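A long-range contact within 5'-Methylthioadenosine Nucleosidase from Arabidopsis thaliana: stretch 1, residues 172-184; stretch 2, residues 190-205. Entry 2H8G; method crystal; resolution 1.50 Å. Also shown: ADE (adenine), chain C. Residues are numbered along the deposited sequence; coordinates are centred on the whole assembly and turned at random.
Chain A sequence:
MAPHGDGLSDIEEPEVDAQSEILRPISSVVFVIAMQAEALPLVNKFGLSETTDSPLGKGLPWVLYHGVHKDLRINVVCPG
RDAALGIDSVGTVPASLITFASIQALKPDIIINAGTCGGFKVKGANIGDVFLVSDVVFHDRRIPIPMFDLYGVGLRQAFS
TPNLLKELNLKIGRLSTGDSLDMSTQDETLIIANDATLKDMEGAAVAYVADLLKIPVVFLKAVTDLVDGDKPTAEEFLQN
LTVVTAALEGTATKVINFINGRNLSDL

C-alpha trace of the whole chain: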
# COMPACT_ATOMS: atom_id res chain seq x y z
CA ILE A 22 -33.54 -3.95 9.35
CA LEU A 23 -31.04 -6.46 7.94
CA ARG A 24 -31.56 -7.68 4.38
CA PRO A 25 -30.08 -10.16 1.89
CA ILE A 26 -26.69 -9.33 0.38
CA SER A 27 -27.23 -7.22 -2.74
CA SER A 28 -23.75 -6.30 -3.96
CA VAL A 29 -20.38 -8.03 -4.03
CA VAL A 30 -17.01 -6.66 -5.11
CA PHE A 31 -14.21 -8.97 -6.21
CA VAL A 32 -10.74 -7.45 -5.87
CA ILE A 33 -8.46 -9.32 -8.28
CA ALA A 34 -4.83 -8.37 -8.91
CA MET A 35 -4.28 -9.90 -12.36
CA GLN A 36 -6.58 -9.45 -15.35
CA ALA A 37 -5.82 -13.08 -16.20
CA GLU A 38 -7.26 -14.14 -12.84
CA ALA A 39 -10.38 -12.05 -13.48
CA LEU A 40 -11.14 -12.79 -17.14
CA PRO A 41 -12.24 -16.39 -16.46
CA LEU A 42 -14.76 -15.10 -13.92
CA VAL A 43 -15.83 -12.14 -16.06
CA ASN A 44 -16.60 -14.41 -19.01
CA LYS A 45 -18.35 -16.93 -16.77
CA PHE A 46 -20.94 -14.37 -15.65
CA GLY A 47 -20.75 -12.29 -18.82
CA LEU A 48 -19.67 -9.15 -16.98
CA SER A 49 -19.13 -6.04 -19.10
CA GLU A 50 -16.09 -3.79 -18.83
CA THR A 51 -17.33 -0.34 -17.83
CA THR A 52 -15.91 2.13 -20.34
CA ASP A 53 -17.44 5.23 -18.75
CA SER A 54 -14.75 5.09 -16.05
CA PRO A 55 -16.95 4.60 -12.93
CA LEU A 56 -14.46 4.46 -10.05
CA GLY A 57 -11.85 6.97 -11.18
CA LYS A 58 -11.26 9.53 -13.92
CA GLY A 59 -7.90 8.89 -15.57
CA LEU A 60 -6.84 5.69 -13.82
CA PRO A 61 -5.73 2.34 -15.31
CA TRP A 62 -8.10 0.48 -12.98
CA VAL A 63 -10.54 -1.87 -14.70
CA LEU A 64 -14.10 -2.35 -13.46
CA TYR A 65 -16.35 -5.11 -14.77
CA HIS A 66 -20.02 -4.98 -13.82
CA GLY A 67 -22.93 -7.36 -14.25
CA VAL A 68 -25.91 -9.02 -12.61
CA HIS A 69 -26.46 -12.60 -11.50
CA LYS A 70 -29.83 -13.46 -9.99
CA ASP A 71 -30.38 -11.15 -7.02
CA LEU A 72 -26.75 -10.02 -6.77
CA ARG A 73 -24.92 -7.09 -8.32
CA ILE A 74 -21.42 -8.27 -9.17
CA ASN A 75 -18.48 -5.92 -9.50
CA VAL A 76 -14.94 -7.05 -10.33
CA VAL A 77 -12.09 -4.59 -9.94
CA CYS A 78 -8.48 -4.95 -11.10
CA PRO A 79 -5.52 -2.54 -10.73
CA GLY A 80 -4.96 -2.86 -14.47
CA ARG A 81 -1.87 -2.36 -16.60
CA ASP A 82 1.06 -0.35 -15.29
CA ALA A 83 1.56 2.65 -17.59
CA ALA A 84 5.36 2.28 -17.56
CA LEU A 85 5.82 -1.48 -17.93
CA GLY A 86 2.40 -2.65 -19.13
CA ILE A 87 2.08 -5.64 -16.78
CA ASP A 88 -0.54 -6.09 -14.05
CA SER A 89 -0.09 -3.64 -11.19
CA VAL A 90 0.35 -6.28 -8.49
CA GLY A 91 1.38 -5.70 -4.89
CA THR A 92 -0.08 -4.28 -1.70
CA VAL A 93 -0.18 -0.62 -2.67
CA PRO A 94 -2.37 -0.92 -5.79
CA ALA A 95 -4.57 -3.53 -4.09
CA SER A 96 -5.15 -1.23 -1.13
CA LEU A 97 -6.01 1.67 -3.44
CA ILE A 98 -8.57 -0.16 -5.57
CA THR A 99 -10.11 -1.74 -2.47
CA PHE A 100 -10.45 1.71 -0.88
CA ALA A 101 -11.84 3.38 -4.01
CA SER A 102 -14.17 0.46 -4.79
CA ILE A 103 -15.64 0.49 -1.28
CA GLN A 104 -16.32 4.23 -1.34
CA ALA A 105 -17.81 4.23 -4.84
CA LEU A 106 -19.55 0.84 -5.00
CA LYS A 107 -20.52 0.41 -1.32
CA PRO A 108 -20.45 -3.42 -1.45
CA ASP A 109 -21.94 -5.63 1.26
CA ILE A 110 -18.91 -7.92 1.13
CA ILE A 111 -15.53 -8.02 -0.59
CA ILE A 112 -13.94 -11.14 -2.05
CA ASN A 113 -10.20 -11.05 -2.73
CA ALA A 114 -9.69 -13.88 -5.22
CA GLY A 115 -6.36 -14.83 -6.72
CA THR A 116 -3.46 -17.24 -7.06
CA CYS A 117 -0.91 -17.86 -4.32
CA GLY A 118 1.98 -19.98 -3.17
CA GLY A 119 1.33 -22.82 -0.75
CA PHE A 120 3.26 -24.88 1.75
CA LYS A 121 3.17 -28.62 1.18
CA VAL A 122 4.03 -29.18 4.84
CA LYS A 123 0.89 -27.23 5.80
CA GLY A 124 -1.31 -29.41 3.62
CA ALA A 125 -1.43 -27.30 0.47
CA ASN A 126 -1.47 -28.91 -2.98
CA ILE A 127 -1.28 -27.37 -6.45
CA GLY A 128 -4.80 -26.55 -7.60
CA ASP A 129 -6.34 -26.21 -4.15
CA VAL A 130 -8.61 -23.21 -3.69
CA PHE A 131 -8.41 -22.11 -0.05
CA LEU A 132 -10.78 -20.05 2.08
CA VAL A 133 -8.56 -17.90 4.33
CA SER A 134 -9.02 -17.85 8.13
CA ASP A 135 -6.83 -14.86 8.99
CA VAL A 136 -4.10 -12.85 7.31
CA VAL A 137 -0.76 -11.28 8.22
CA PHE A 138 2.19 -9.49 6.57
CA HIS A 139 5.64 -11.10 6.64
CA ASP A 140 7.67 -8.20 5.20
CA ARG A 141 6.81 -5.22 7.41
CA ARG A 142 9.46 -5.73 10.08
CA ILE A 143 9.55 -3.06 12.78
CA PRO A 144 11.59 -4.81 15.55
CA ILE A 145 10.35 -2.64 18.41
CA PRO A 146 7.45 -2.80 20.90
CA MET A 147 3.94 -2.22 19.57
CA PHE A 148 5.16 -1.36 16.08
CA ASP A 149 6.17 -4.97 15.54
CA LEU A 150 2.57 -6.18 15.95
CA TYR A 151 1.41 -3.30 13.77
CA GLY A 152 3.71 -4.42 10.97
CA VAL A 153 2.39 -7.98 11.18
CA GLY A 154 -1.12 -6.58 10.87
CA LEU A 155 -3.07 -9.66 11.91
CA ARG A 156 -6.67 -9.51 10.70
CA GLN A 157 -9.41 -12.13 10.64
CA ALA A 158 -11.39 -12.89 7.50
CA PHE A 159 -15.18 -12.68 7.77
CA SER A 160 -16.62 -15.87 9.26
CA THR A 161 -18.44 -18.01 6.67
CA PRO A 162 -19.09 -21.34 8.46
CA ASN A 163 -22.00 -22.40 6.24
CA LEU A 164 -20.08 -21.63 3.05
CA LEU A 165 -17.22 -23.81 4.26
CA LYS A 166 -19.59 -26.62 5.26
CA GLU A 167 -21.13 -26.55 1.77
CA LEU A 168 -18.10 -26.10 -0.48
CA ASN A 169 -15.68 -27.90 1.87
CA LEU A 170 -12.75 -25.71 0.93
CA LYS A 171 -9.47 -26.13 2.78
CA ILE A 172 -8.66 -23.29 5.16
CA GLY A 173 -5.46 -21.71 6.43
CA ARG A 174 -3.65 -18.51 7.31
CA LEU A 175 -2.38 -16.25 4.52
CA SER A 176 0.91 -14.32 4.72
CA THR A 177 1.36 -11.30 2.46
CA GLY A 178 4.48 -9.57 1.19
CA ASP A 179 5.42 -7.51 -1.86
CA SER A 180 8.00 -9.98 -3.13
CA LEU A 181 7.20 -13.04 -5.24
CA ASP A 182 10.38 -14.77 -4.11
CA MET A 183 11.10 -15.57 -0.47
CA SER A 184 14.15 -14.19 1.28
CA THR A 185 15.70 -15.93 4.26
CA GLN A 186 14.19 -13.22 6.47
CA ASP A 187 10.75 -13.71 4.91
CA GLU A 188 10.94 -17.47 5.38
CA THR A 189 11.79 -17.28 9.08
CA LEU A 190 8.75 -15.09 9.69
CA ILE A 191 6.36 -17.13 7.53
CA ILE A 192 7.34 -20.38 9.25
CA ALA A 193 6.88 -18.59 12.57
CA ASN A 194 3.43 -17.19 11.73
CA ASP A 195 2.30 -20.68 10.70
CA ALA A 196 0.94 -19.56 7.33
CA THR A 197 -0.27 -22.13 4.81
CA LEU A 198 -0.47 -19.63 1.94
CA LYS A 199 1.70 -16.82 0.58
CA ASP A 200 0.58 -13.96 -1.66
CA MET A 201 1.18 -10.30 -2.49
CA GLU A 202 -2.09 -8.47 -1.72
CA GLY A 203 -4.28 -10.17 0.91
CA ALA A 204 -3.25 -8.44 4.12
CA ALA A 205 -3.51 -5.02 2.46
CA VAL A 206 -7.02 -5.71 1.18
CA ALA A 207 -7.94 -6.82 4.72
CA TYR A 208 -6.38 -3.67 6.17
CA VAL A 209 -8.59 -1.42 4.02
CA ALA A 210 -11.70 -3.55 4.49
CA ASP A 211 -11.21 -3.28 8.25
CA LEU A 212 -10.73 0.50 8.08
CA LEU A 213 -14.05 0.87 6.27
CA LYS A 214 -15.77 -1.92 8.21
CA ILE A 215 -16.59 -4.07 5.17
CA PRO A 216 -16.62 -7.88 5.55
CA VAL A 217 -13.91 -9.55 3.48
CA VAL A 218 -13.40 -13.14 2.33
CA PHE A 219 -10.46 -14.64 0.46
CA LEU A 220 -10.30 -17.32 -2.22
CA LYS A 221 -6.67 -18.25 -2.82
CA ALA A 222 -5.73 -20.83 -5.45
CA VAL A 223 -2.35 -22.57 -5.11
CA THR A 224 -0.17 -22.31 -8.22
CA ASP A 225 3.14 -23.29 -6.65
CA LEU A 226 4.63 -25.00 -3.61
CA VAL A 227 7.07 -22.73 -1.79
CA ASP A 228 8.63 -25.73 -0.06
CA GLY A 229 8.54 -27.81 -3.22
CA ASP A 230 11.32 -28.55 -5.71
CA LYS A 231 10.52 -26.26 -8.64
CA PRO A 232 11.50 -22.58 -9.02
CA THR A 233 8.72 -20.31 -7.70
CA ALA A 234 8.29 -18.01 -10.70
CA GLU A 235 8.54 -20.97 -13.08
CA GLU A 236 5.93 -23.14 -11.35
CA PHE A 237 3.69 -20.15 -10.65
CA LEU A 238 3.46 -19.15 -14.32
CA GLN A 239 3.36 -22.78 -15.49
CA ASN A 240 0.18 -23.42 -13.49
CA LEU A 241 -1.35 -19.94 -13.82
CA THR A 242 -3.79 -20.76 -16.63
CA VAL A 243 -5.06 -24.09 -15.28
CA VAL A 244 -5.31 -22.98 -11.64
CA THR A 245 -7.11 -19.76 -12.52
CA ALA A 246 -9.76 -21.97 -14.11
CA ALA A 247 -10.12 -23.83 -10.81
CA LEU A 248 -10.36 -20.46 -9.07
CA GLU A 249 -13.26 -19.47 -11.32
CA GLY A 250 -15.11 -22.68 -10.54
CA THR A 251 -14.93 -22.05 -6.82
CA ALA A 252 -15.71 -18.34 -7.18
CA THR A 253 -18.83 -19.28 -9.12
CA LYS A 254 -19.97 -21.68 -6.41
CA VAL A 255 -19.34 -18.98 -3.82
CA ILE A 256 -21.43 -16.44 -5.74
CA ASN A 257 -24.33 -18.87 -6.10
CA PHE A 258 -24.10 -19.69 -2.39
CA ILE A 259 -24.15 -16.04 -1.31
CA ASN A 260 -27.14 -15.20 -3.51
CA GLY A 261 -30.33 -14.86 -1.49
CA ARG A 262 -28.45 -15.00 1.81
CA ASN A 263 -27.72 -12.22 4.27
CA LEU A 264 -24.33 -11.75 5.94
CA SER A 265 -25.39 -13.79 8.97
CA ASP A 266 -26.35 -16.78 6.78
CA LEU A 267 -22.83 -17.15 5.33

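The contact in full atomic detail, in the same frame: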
# COMPACT_ATOMS: atom_id res chain seq x y z
N ILE A 172 -8.84 -24.60 4.56
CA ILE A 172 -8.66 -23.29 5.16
C ILE A 172 -7.25 -23.17 5.74
O ILE A 172 -6.59 -24.17 6.01
CB ILE A 172 -9.71 -23.04 6.28
CG1 ILE A 172 -9.66 -21.58 6.72
CG2 ILE A 172 -9.45 -23.97 7.45
CD1 ILE A 172 -10.83 -21.15 7.59
N GLY A 173 -6.79 -21.94 5.89
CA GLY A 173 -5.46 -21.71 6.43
C GLY A 173 -5.18 -20.23 6.52
O GLY A 173 -5.96 -19.41 6.04
N ARG A 174 -4.06 -19.90 7.16
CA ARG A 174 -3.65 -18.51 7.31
C ARG A 174 -2.87 -18.09 6.07
O ARG A 174 -2.13 -18.89 5.49
CB ARG A 174 -2.77 -18.35 8.56
CG ARG A 174 -2.02 -17.03 8.63
CD ARG A 174 -1.31 -16.86 9.97
NE ARG A 174 -2.26 -16.71 11.06
CZ ARG A 174 -1.92 -16.57 12.34
NH1 ARG A 174 -0.64 -16.55 12.68
NH2 ARG A 174 -2.86 -16.42 13.26
N LEU A 175 -3.04 -16.83 5.68
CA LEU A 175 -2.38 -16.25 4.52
C LEU A 175 -1.34 -15.23 4.99
O LEU A 175 -1.60 -14.43 5.88
CB LEU A 175 -3.41 -15.53 3.64
CG LEU A 175 -2.88 -14.69 2.47
CD1 LEU A 175 -2.14 -15.59 1.50
CD2 LEU A 175 -4.04 -13.98 1.77
N SER A 176 -0.15 -15.27 4.38
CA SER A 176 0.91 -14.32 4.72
C SER A 176 1.24 -13.54 3.45
O SER A 176 1.57 -14.13 2.41
CB SER A 176 2.14 -15.07 5.25
OG SER A 176 3.07 -14.15 5.79
N THR A 177 1.15 -12.22 3.56
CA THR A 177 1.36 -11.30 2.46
C THR A 177 2.68 -10.54 2.50
O THR A 177 3.15 -10.15 3.56
CB THR A 177 0.22 -10.24 2.46
OG1 THR A 177 -1.03 -10.91 2.27
CG2 THR A 177 0.43 -9.19 1.38
N GLY A 178 3.25 -10.33 1.32
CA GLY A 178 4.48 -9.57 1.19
C GLY A 178 4.56 -9.08 -0.25
O GLY A 178 3.95 -9.67 -1.13
N ASP A 179 5.32 -8.02 -0.49
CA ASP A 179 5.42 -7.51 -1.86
C ASP A 179 6.44 -8.17 -2.76
O ASP A 179 6.70 -7.68 -3.86
CB ASP A 179 5.65 -6.01 -1.84
CG ASP A 179 4.37 -5.25 -1.59
OD1 ASP A 179 4.12 -4.87 -0.43
OD2 ASP A 179 3.61 -5.05 -2.56
N SER A 180 7.03 -9.27 -2.31
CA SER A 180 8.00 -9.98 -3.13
C SER A 180 7.42 -11.34 -3.51
O SER A 180 6.74 -11.98 -2.71
CB SER A 180 9.32 -10.16 -2.38
OG SER A 180 9.95 -8.91 -2.16
N LEU A 181 7.69 -11.76 -4.74
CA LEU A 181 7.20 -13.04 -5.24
C LEU A 181 8.13 -14.14 -4.76
O LEU A 181 7.71 -15.28 -4.55
CB LEU A 181 7.15 -13.02 -6.76
CG LEU A 181 6.76 -14.34 -7.43
CD1 LEU A 181 5.38 -14.77 -7.00
CD2 LEU A 181 6.82 -14.18 -8.94
N ASP A 182 9.41 -13.81 -4.59
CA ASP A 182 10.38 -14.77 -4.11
C ASP A 182 10.25 -14.79 -2.59
O ASP A 182 9.34 -14.19 -2.03
CB ASP A 182 11.80 -14.35 -4.53
CG ASP A 182 12.27 -13.06 -3.86
OD1 ASP A 182 11.42 -12.33 -3.31
OD2 ASP A 182 13.49 -12.78 -3.89
N MET A 183 11.15 -15.51 -1.92
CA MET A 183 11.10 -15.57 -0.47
C MET A 183 12.51 -15.49 0.06
O MET A 183 13.31 -16.41 -0.12
CB MET A 183 10.42 -16.86 -0.01
CG MET A 183 10.32 -16.98 1.51
SD MET A 183 9.35 -18.41 2.01
CE MET A 183 10.52 -19.72 1.67
N SER A 184 12.83 -14.38 0.72
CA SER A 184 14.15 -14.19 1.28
C SER A 184 14.26 -15.02 2.55
O SER A 184 13.26 -15.51 3.07
CB SER A 184 14.40 -12.72 1.61
OG SER A 184 13.64 -12.31 2.73
N LEU A 190 9.98 -15.68 9.19
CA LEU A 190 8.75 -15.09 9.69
C LEU A 190 7.50 -15.86 9.25
O LEU A 190 6.55 -15.99 10.02
CB LEU A 190 8.67 -13.63 9.26
CG LEU A 190 9.83 -12.80 9.84
CD1 LEU A 190 9.89 -11.43 9.20
CD2 LEU A 190 9.66 -12.70 11.35
N ILE A 191 7.50 -16.37 8.02
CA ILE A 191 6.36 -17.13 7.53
C ILE A 191 6.23 -18.44 8.29
O ILE A 191 5.13 -18.84 8.69
CB ILE A 191 6.50 -17.42 6.01
CG1 ILE A 191 6.39 -16.11 5.23
CG2 ILE A 191 5.43 -18.41 5.57
CD1 ILE A 191 6.74 -16.22 3.75
N ILE A 192 7.35 -19.12 8.51
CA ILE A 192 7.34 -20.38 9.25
C ILE A 192 6.85 -20.11 10.67
O ILE A 192 6.12 -20.91 11.25
CB ILE A 192 8.74 -21.01 9.31
CG1 ILE A 192 9.23 -21.35 7.90
CG2 ILE A 192 8.71 -22.26 10.17
CD1 ILE A 192 10.60 -22.02 7.85
N ALA A 193 7.26 -18.97 11.22
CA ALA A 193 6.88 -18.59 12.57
C ALA A 193 5.41 -18.18 12.71
O ALA A 193 4.81 -18.40 13.76
CB ALA A 193 7.78 -17.45 13.06
N ASN A 194 4.84 -17.60 11.66
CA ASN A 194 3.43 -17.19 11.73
C ASN A 194 2.48 -18.32 11.33
O ASN A 194 1.27 -18.14 11.30
CB ASN A 194 3.16 -15.92 10.89
CG ASN A 194 3.34 -16.12 9.39
OD1 ASN A 194 3.02 -17.18 8.85
ND2 ASN A 194 3.81 -15.08 8.72
N ASP A 195 3.06 -19.49 11.04
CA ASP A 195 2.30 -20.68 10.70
C ASP A 195 1.34 -20.52 9.51
O ASP A 195 0.25 -21.09 9.50
CB ASP A 195 1.52 -21.16 11.93
CG ASP A 195 1.07 -22.59 11.82
OD1 ASP A 195 1.91 -23.46 11.50
OD2 ASP A 195 -0.13 -22.86 12.07
N ALA A 196 1.77 -19.77 8.51
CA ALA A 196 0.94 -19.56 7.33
C ALA A 196 0.94 -20.79 6.43
O ALA A 196 1.93 -21.53 6.39
CB ALA A 196 1.45 -18.35 6.54
N THR A 197 -0.16 -21.01 5.73
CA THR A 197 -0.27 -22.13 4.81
C THR A 197 -0.12 -21.57 3.40
O THR A 197 0.35 -22.27 2.50
CB THR A 197 -1.65 -22.81 4.89
OG1 THR A 197 -1.79 -23.45 6.16
CG2 THR A 197 -1.80 -23.85 3.78
N LEU A 198 -0.49 -20.30 3.24
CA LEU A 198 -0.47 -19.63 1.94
C LEU A 198 0.35 -18.35 1.93
O LEU A 198 0.46 -17.67 2.95
CB LEU A 198 -1.91 -19.29 1.53
CG LEU A 198 -2.95 -20.40 1.73
CD1 LEU A 198 -4.34 -19.80 1.68
CD2 LEU A 198 -2.77 -21.48 0.67
N LYS A 199 0.87 -18.00 0.76
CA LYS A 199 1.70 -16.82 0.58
C LYS A 199 1.26 -16.06 -0.66
O LYS A 199 1.14 -16.65 -1.74
CB LYS A 199 3.17 -17.25 0.45
CG LYS A 199 4.17 -16.13 0.20
CD LYS A 199 5.58 -16.70 0.02
CE LYS A 199 6.61 -15.61 -0.20
NZ LYS A 199 6.35 -14.83 -1.45
N ASP A 200 1.01 -14.76 -0.52
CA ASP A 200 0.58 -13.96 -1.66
C ASP A 200 1.17 -12.55 -1.60
O ASP A 200 2.07 -12.28 -0.80
CB ASP A 200 -0.94 -13.87 -1.76
CG ASP A 200 -1.54 -12.88 -0.78
OD1 ASP A 200 -2.65 -12.38 -1.04
OD2 ASP A 200 -0.90 -12.60 0.25
N MET A 201 0.66 -11.66 -2.44
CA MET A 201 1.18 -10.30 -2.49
C MET A 201 0.17 -9.18 -2.27
O MET A 201 0.53 -8.01 -2.38
CB MET A 201 1.90 -10.09 -3.83
CG MET A 201 3.12 -10.97 -4.02
SD MET A 201 3.78 -10.99 -5.70
CE MET A 201 4.36 -9.34 -5.84
N GLU A 202 -1.07 -9.52 -1.92
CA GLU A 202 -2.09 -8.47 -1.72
C GLU A 202 -3.03 -8.64 -0.52
O GLU A 202 -3.50 -7.65 0.04
CB GLU A 202 -2.99 -8.34 -2.95
CG GLU A 202 -2.32 -7.90 -4.25
CD GLU A 202 -1.70 -9.04 -5.03
OE1 GLU A 202 -2.24 -10.17 -4.96
OE2 GLU A 202 -0.70 -8.79 -5.74
N GLY A 203 -3.33 -9.89 -0.16
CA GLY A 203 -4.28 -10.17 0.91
C GLY A 203 -4.35 -9.30 2.15
O GLY A 203 -5.40 -8.73 2.46
N ALA A 204 -3.25 -9.21 2.88
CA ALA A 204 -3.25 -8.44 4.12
C ALA A 204 -3.56 -6.96 3.93
O ALA A 204 -4.07 -6.32 4.85
CB ALA A 204 -1.91 -8.61 4.83
N ALA A 205 -3.26 -6.42 2.75
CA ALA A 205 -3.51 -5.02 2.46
C ALA A 205 -5.00 -4.83 2.18
O ALA A 205 -5.60 -3.84 2.59
CB ALA A 205 -2.68 -4.56 1.27
N9 ADE C . 1.52 -15.83 -6.12
C8 ADE C . 1.66 -17.09 -6.60
N7 ADE C . 2.66 -17.79 -6.01
C5 ADE C . 3.18 -16.91 -5.10
C6 ADE C . 4.25 -16.98 -4.13
N6 ADE C . 4.97 -18.09 -4.00
N1 ADE C . 4.50 -15.84 -3.34
C2 ADE C . 3.74 -14.71 -3.49
N3 ADE C . 2.70 -14.55 -4.39
C4 ADE C . 2.48 -15.69 -5.15
O HOH W 1 -3.86 -25.29 6.48
O HOH W 2 -2.24 -21.88 8.32
O HOH W 3 4.89 -12.57 -0.71
O HOH W 4 7.65 -17.38 -2.79

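The shortest polar contact between the two stretches joins Thr177 to Asp200: Thr177 OG1 donates to Asp200 OD2 at 2.6 Å. The same hydroxyl accepts from the backbone, Ala204 N to Thr177 OG1 being 2.9 Å, so one threonine links the carboxylate to the first turn of the helix that begins at Gly203. The other carboxylate oxygen turns to the same helix start, with Asp200 OD1 2.7 Å from Gly203 N.

Lys199 is extended through its first three side-chain torsions (all t) and bends only at the last (m), which brings its ammonium among the carbonyls of the loop after strand 172-177. Lys199 NZ bonds Asp182 O at 3.1 Å and, more weakly, Ser180 O at 3.1 Å and Leu181 O at 3.4 Å. It also donates to adenine, NZ to N1 of ADE being 2.8 Å, so the loop that holds the lysine lies beside the bound base. Water 4 extends this link, 2.7 Å from Leu181 O and 3.0 Å from ADE N6.

At the other end, the guanidinium of Arg174 reaches the end of the helix through 190-193: NH1 donates to Asn194 O at 2.8 Å, with the carbonyl near the guanidinium plane. Water 2 bridges Arg174 N and Asp195 O, 2.9 Å from each.

Between these anchors the strands run parallel, with Leu175, Ser176 and Thr177 opposite Leu198, Lys199 and Asp200. Arg174 O accepts from both Thr197 N (2.9 Å) and Leu198 N (3.1 Å). The ladder then alternates: Ser176 N to Leu198 O is 2.9 Å, Asp200 N to Ser176 O 3.0 Å, and Gly178 N to Asp200 O 3.1 Å. Ser176 thus uses both its backbone groups, as expected in parallel pairing, and CA-H...O contacts such as Lys199 CA to Ser176 O (3.3 Å) fill in between.

Leu175, Thr177, Leu198 and Asp200 share one face of the sheet; Leu175 CD1 packs 3.7 Å from Leu198 CB. Ser176 and Lys199 lie on the other, where Ser176 CB meets Ala196 CB at 3.6 Å. Farther out, Met183 SD touches Ile191 CD1 at 3.8 Å, and Leu181 CB lies 4.1 Å from Met201 SD. At two glycines a neighbouring side chain occupies the place of a CB: an ideal CB on Gly173 would fall 2.9 Å from Thr197 CB, and one on Gly203 would fall 2.4 Å from Leu175 CD2. In all, the contact buries 1019 Å², both sides summed.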